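Local coordinates for protein predicted sugar phosphatases of the HAD superfamily (Cytophaga hutchinsonii, PDB 2HX1) that probably removes phosphate from a sugar phosphate or related substrate, as a magnesium-binding hydrolase of the HAD superfamily, at residues 187-192 against 199-204. Sequence-based numbering, arbitrary orientation.
With EDO (1,2-ethanediol), chain M.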
# COMPACT_ATOMS: atom_id res chain seq x y z
N VAL A 187 -0.51 -0.99 -16.33
CA VAL A 187 -1.87 -1.51 -16.48
C VAL A 187 -2.14 -2.62 -15.45
O VAL A 187 -3.21 -2.66 -14.85
CB VAL A 187 -2.13 -2.01 -17.92
CG1 VAL A 187 -3.49 -2.74 -18.04
CG2 VAL A 187 -2.06 -0.85 -18.87
N ALA A 188 -1.18 -3.53 -15.26
CA ALA A 188 -1.31 -4.56 -14.23
C ALA A 188 -1.44 -3.89 -12.87
O ALA A 188 -2.29 -4.27 -12.09
CB ALA A 188 -0.10 -5.52 -14.27
N THR A 189 -0.58 -2.90 -12.59
CA THR A 189 -0.61 -2.19 -11.32
C THR A 189 -2.00 -1.59 -11.05
O THR A 189 -2.50 -1.65 -9.91
CB THR A 189 0.47 -1.07 -11.29
OG1 THR A 189 1.78 -1.67 -11.32
CG2 THR A 189 0.34 -0.22 -10.04
N MSE A 190 -2.61 -1.02 -12.09
CA MSE A 190 -3.94 -0.42 -11.99
C MSE A 190 -4.99 -1.45 -11.71
O MSE A 190 -5.88 -1.22 -10.91
CB MSE A 190 -4.29 0.26 -13.30
CG MSE A 190 -3.51 1.53 -13.52
SE MSE A 190 -3.89 2.40 -15.22
CE MSE A 190 -4.67 1.10 -16.27
N ILE A 191 -4.92 -2.57 -12.42
CA ILE A 191 -5.83 -3.67 -12.17
C ILE A 191 -5.70 -4.14 -10.72
O ILE A 191 -6.69 -4.35 -9.99
CB ILE A 191 -5.56 -4.83 -13.13
CG1 ILE A 191 -5.93 -4.43 -14.58
CG2 ILE A 191 -6.38 -6.06 -12.70
CD1 ILE A 191 -5.33 -5.41 -15.67
N GLU A 192 -4.46 -4.30 -10.29
CA GLU A 192 -4.18 -4.74 -8.94
C GLU A 192 -4.63 -3.76 -7.85
O GLU A 192 -4.89 -4.17 -6.71
CB GLU A 192 -2.69 -5.06 -8.82
CG GLU A 192 -2.30 -6.31 -9.60
CD GLU A 192 -0.82 -6.68 -9.42
OE1 GLU A 192 0.05 -5.79 -9.51
OE2 GLU A 192 -0.55 -7.87 -9.16
N PHE A 199 -0.98 -10.52 -10.05
CA PHE A 199 -0.14 -10.85 -11.19
C PHE A 199 1.15 -11.52 -10.78
O PHE A 199 1.80 -11.11 -9.81
CB PHE A 199 0.15 -9.64 -12.07
CG PHE A 199 -1.01 -9.24 -12.91
CD1 PHE A 199 -2.08 -8.55 -12.34
CD2 PHE A 199 -1.08 -9.59 -14.23
CE1 PHE A 199 -3.19 -8.21 -13.10
CE2 PHE A 199 -2.20 -9.27 -15.01
CZ PHE A 199 -3.25 -8.58 -14.45
N ILE A 200 1.45 -12.60 -11.48
CA ILE A 200 2.79 -13.16 -11.53
C ILE A 200 3.59 -12.25 -12.44
O ILE A 200 3.23 -12.04 -13.61
CB ILE A 200 2.83 -14.58 -12.15
CG1 ILE A 200 1.97 -15.58 -11.34
CG2 ILE A 200 4.29 -15.07 -12.20
CD1 ILE A 200 1.23 -16.63 -12.17
N ARG A 201 4.66 -11.69 -11.89
CA ARG A 201 5.51 -10.77 -12.63
C ARG A 201 6.86 -11.41 -12.97
O ARG A 201 7.53 -11.92 -12.09
CB ARG A 201 5.72 -9.52 -11.78
CG ARG A 201 4.48 -8.59 -11.80
CD ARG A 201 4.57 -7.49 -10.78
NE ARG A 201 3.39 -6.63 -10.85
CZ ARG A 201 3.29 -5.49 -11.54
NH1 ARG A 201 4.32 -5.03 -12.25
NH2 ARG A 201 2.15 -4.80 -11.51
N PHE A 202 7.25 -11.38 -14.24
CA PHE A 202 8.51 -11.98 -14.69
C PHE A 202 9.47 -10.90 -15.09
O PHE A 202 9.06 -9.86 -15.65
CB PHE A 202 8.27 -12.90 -15.89
CG PHE A 202 7.50 -14.19 -15.55
CD1 PHE A 202 7.94 -15.02 -14.53
CD2 PHE A 202 6.39 -14.55 -16.28
CE1 PHE A 202 7.26 -16.21 -14.24
CE2 PHE A 202 5.71 -15.74 -15.99
CZ PHE A 202 6.15 -16.56 -14.97
N GLY A 203 10.73 -11.15 -14.80
CA GLY A 203 11.81 -10.28 -15.21
C GLY A 203 12.46 -9.64 -14.03
O GLY A 203 12.10 -9.92 -12.88
N LYS A 204 13.40 -8.74 -14.33
CA LYS A 204 14.15 -8.02 -13.31
C LYS A 204 13.16 -7.36 -12.36
O LYS A 204 12.17 -6.81 -12.82
CB LYS A 204 15.06 -6.95 -13.96
CG LYS A 204 15.99 -7.48 -15.10
CD LYS A 204 16.68 -6.34 -15.82
CE LYS A 204 15.74 -5.57 -16.75
NZ LYS A 204 16.48 -4.66 -17.64
C1 EDO M . 1.28 -13.13 -6.75
O1 EDO M . 2.16 -12.19 -7.38
C2 EDO M . 0.27 -13.65 -7.77
O2 EDO M . -1.03 -13.64 -7.20
O HOH W 1 2.15 -8.61 -8.63
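The beta-alpha-beta crossover from strand 164-167 to its parallel neighbour 199-202, at the edge of a five-stranded sheet that is probably the cap domain of this HAD family member, brings Glu192 of helix 184-195 against Phe199 and Arg201. The carboxylate serves both. Its OE2 accepts a hydrogen bond from the backbone N of Phe199 at 2.8 Å, on the anti side, and another from the backbone N of Arg198. Its OE1 meets Arg201 NH2 at 3.1 Å in a nearly straight hydrogen bond (167°) that is also part of a salt bridge; OE1 lies close to the guanidinium plane, while NH2 approaches from above the plane of the carboxylate. A water donates to Glu192 OE2 and Phe199 O, and accepts a weak hydrogen bond from Arg201 NE. Glutamate suits this place because, extended beyond CG (chi2 -177°), it spans from helix to strand. With an alanine in its place, Arg201 NH2 would probably lose its charged mate and the backbone N atoms of Phe199 and Arg198 their shared acceptor.

Helix and strand run nearly antiparallel, at 156°, as expected where a chain leaves a helix and turns back into a sheet, and Ala188 and Ile191 pack on the Phe199 ring beside the Glu192-Arg201 pair. Ala188 CB sits over the ring centre, a CH-pi contact 4.0 Å from the Phe199 centroid; a methyl lets the helix come this near. Ile191 CG2 touches Phe199 CE1 at the edge, 3.9 Å away. Beyond them, Leu138 of strand 133-138 packs on Ala188, Ile191 and Phe199, while Asn168 OD1 bonds Arg201 NH1.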